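Local atomic coordinates of fucoxanthin chlorophyll a/c-binding protein Lhcq3 (Chaetoceros gracilis, PDB entry 6L4U), a protein that probably harvests light for photosystem I, binding chlorophylls a and c together with the carotenoids fucoxanthin and diadinoxanthin in a diatom antenna. Residues S103-K106 and P107-W111. Numbering follows the deposited sequence.
Sequences SAMK and PLEAW. With DD6 ((3S,3'R,5R,6S,7cis)-7',8'-didehydro-5,6-dihydro-5,6-epoxy-beta,beta-carotene-3,3'-diol), chain B.
Glu109 folds back over the peptide of Lys106, and its side chain can be followed outward from CB. That first carbon carries CG between the backbone N and the carbonyl carbon (chi1 66°), which turns the chain toward Lys106: Glu109 CG stands 3.6 Å from Lys106 O and 4.3 Å from Met105 CB. A bend at chi2 then lays the carboxylate beside the lysine. Glu109 CD is 3.5 Å from Lys106 O, while Glu109 OE2 meets Lys106 CB at 3.3 Å. The two side chains run alongside each other in the same direction, yet Lys106 NZ remains 5.4 Å from Glu109 OE2, so opposite charges are near without a direct salt bridge. Replacing the glutamate by an alanine would probably uncover the Lys106 carbonyl and the base of its side chain, and leave the ammonium without this nearby negative charge. Lys106 O also receives hydrogen bonds from the N-H groups of Glu109 and Ala110, with angles of only 139° and 122°, both weak, in keeping with the loosely bonded character of the short helix 107-110. Met105 adds a nonpolar flank, its CE lying 4.0 Å from Ala110 CA. Diadinoxanthin hydroxyl O2 donates to Pro107 O at 2.8 Å, and one of the carotenoid's end-ring methyls, C22, lies above one face of Trp111, offset toward the rim. The short helix and the residue that follows it lie between two longer helices of the chlorophyll a/b-binding fold: Pro107 and Leu108 touch Tyr80 on helix 56-85, whereas Trp111, just past the helix, packs against Lys119 and Ile122 on helix 116-134.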
ATOM      1  N   SER X 103      21.263 -85.190   7.701  1.00 62.59           N
ATOM      2  CA  SER X 103      20.700 -86.514   7.928  1.00 62.59           C
ATOM      3  C   SER X 103      20.764 -86.911   9.393  1.00 62.59           C
ATOM      4  O   SER X 103      20.029 -87.808   9.814  1.00 62.59           O
ATOM      5  CB  SER X 103      21.423 -87.552   7.070  1.00 62.59           C
ATOM      6  OG  SER X 103      20.875 -88.841   7.271  1.00 62.59           O
ATOM      7  N   ALA X 104      21.615 -86.248  10.180  1.00 62.28           N
ATOM      8  CA  ALA X 104      21.668 -86.486  11.615  1.00 62.28           C
ATOM      9  C   ALA X 104      20.445 -85.941  12.340  1.00 62.28           C
ATOM     10  O   ALA X 104      20.185 -86.344  13.478  1.00 62.28           O
ATOM     11  CB  ALA X 104      22.936 -85.865  12.201  1.00 62.28           C
ATOM     12  N   MET X 105      19.700 -85.036  11.717  1.00 65.55           N
ATOM     13  CA  MET X 105      18.494 -84.483  12.306  1.00 65.55           C
ATOM     14  C   MET X 105      17.256 -85.153  11.724  1.00 65.55           C
ATOM     15  O   MET X 105      17.293 -85.790  10.670  1.00 65.55           O
ATOM     16  CB  MET X 105      18.429 -82.975  12.074  1.00 65.55           C
ATOM     17  CG  MET X 105      19.506 -82.189  12.787  1.00 65.55           C
ATOM     18  SD  MET X 105      19.357 -80.424  12.475  1.00 65.55           S
ATOM     19  CE  MET X 105      19.914 -80.353  10.779  1.00 65.55           C
ATOM     20  N   LYS X 106      16.146 -85.011  12.441  1.00 64.03           N
ATOM     21  CA  LYS X 106      14.856 -85.371  11.887  1.00 64.03           C
ATOM     22  C   LYS X 106      14.509 -84.391  10.765  1.00 64.03           C
ATOM     23  O   LYS X 106      14.936 -83.233  10.807  1.00 64.03           O
ATOM     24  CB  LYS X 106      13.796 -85.360  12.985  1.00 64.03           C
ATOM     25  CG  LYS X 106      14.020 -86.456  14.006  1.00 64.03           C
ATOM     26  CD  LYS X 106      12.972 -86.462  15.095  1.00 64.03           C
ATOM     27  CE  LYS X 106      13.207 -87.628  16.038  1.00 64.03           C
ATOM     28  NZ  LYS X 106      14.486 -87.481  16.782  1.00 64.03           N
ATOM     29  N   PRO X 107      13.772 -84.841   9.738  1.00 62.53           N
ATOM     30  CA  PRO X 107      13.685 -84.038   8.503  1.00 62.53           C
ATOM     31  C   PRO X 107      12.953 -82.717   8.654  1.00 62.53           C
ATOM     32  O   PRO X 107      13.325 -81.747   7.984  1.00 62.53           O
ATOM     33  CB  PRO X 107      12.957 -84.979   7.533  1.00 62.53           C
ATOM     34  CG  PRO X 107      13.216 -86.335   8.063  1.00 62.53           C
ATOM     35  CD  PRO X 107      13.176 -86.173   9.543  1.00 62.53           C
ATOM     36  N   LEU X 108      11.966 -82.635   9.550  1.00 61.91           N
ATOM     37  CA  LEU X 108      11.154 -81.426   9.667  1.00 61.91           C
ATOM     38  C   LEU X 108      11.946 -80.238  10.207  1.00 61.91           C
ATOM     39  O   LEU X 108      11.553 -79.088   9.985  1.00 61.91           O
ATOM     40  CB  LEU X 108       9.936 -81.695  10.549  1.00 61.91           C
ATOM     41  CG  LEU X 108       8.678 -82.201   9.839  1.00 61.91           C
ATOM     42  CD1 LEU X 108       7.479 -82.121  10.765  1.00 61.91           C
ATOM     43  CD2 LEU X 108       8.413 -81.433   8.551  1.00 61.91           C
ATOM     44  N   GLU X 109      13.052 -80.483  10.908  1.00 63.15           N
ATOM     45  CA  GLU X 109      13.975 -79.406  11.242  1.00 63.15           C
ATOM     46  C   GLU X 109      15.271 -79.470  10.450  1.00 63.15           C
ATOM     47  O   GLU X 109      16.156 -78.641  10.677  1.00 63.15           O
ATOM     48  CB  GLU X 109      14.289 -79.391  12.743  1.00 63.15           C
ATOM     49  CG  GLU X 109      15.046 -80.596  13.260  1.00 63.15           C
ATOM     50  CD  GLU X 109      14.125 -81.673  13.786  1.00 63.15           C
ATOM     51  OE1 GLU X 109      12.915 -81.625  13.483  1.00 63.15           O
ATOM     52  OE2 GLU X 109      14.609 -82.559  14.522  1.00 63.15           O
ATOM     53  N   ALA X 110      15.408 -80.428   9.533  1.00 61.61           N
ATOM     54  CA  ALA X 110      16.530 -80.412   8.606  1.00 61.61           C
ATOM     55  C   ALA X 110      16.393 -79.317   7.562  1.00 61.61           C
ATOM     56  O   ALA X 110      17.400 -78.905   6.976  1.00 61.61           O
ATOM     57  CB  ALA X 110      16.669 -81.768   7.912  1.00 61.61           C
ATOM     58  N   TRP X 111      15.169 -78.836   7.323  1.00 58.75           N
ATOM     59  CA  TRP X 111      14.968 -77.716   6.414  1.00 58.75           C
ATOM     60  C   TRP X 111      15.521 -76.421   6.991  1.00 58.75           C
ATOM     61  O   TRP X 111      15.910 -75.527   6.235  1.00 58.75           O
ATOM     62  CB  TRP X 111      13.480 -77.571   6.092  1.00 58.75           C
ATOM     63  CG  TRP X 111      13.162 -76.452   5.154  1.00 58.75           C
ATOM     64  CD1 TRP X 111      12.704 -75.214   5.485  1.00 58.75           C
ATOM     65  CD2 TRP X 111      13.281 -76.468   3.730  1.00 58.75           C
ATOM     66  NE1 TRP X 111      12.531 -74.455   4.357  1.00 58.75           N
ATOM     67  CE2 TRP X 111      12.878 -75.202   3.264  1.00 58.75           C
ATOM     68  CE3 TRP X 111      13.691 -77.429   2.802  1.00 58.75           C
ATOM     69  CZ2 TRP X 111      12.870 -74.873   1.915  1.00 58.75           C
ATOM     70  CZ3 TRP X 111      13.681 -77.100   1.462  1.00 58.75           C
ATOM     71  CH2 TRP X 111      13.276 -75.833   1.031  1.00 58.75           C
TER
HETATM   72  C   DD6 B 315      -4.871 -84.511   3.683  1.00 52.19           C
HETATM   73  C1  DD6 B 315      -5.348 -83.110   3.160  1.00 52.19           C
HETATM   74  C10 DD6 B 315       4.450 -81.352   3.100  1.00 52.19           C
HETATM   75  C11 DD6 B 315       5.865 -80.740   2.404  1.00 52.19           C
HETATM   76  C12 DD6 B 315       5.674 -79.265   2.122  1.00 52.19           C
HETATM   77  C13 DD6 B 315       6.774 -80.885   3.287  1.00 52.19           C
HETATM   78  C14 DD6 B 315       8.152 -81.121   2.963  1.00 52.19           C
HETATM   79  C15 DD6 B 315       9.222 -81.308   4.024  1.00 52.19           C
HETATM   80  C16 DD6 B 315      10.236 -80.216   3.751  1.00 52.19           C
HETATM   81  C17 DD6 B 315      11.555 -80.402   4.522  1.00 52.19           C
HETATM   82  C18 DD6 B 315      11.862 -81.768   5.090  1.00 52.19           C
HETATM   83  C19 DD6 B 315      11.328 -82.896   4.244  1.00 52.19           C
HETATM   84  C2  DD6 B 315      -4.348 -82.527   2.273  1.00 52.19           C
HETATM   85  C20 DD6 B 315       9.722 -82.740   4.123  1.00 52.19           C
HETATM   86  C21 DD6 B 315       9.257 -83.633   3.139  1.00 52.19           C
HETATM   87  C22 DD6 B 315       9.661 -78.917   4.210  1.00 52.19           C
HETATM   88  C23 DD6 B 315      10.606 -80.051   2.094  1.00 52.19           C
HETATM   89  C24 DD6 B 315      -6.756 -83.287   2.408  1.00 52.19           C
HETATM   90  C25 DD6 B 315      -7.746 -83.812   3.110  1.00 52.19           C
HETATM   91  C26 DD6 B 315      -9.084 -84.033   2.580  1.00 52.19           C
HETATM   92  C27 DD6 B 315      -9.897 -85.017   2.891  1.00 52.19           C
HETATM   93  C28 DD6 B 315      -9.189 -85.964   3.933  1.00 52.19           C
HETATM   94  C29 DD6 B 315     -11.004 -84.721   2.118  1.00 52.19           C
HETATM   95  C3  DD6 B 315      -2.849 -82.834   2.687  1.00 52.19           C
HETATM   96  C30 DD6 B 315     -12.142 -84.464   1.357  1.00 52.19           C
HETATM   97  C31 DD6 B 315     -13.536 -85.069   1.085  1.00 52.19           C
HETATM   98  C32 DD6 B 315     -14.601 -84.635   2.204  1.00 52.19           C
HETATM   99  C33 DD6 B 315     -16.055 -84.783   1.765  1.00 52.19           C
HETATM  100  C34 DD6 B 315     -16.276 -84.191   0.379  1.00 52.19           C
HETATM  101  C35 DD6 B 315     -15.363 -84.934  -0.653  1.00 52.19           C
HETATM  102  C36 DD6 B 315     -13.894 -84.656  -0.307  1.00 52.19           C
HETATM  103  C37 DD6 B 315     -13.052 -85.469  -1.248  1.00 52.19           C
HETATM  104  C4  DD6 B 315      -1.859 -82.199   2.098  1.00 52.19           C
HETATM  105  C40 DD6 B 315     -14.354 -83.167   2.617  1.00 52.19           C
HETATM  106  C41 DD6 B 315     -14.383 -85.512   3.399  1.00 52.19           C
HETATM  107  C5  DD6 B 315      -0.446 -82.508   2.500  1.00 52.19           C
HETATM  108  C6  DD6 B 315       0.619 -81.540   1.842  1.00 52.19           C
HETATM  109  C7  DD6 B 315       0.721 -81.797   0.355  1.00 52.19           C
HETATM  110  C8  DD6 B 315       1.902 -81.781   2.509  1.00 52.19           C
HETATM  111  C9  DD6 B 315       3.055 -80.996   2.268  1.00 52.19           C
HETATM  112  O1  DD6 B 315       8.620 -82.265   5.008  1.00 52.19           O
HETATM  113  O2  DD6 B 315      13.373 -81.960   5.199  1.00 52.19           O
HETATM  114  O4  DD6 B 315     -17.607 -84.293  -0.013  1.00 52.19           O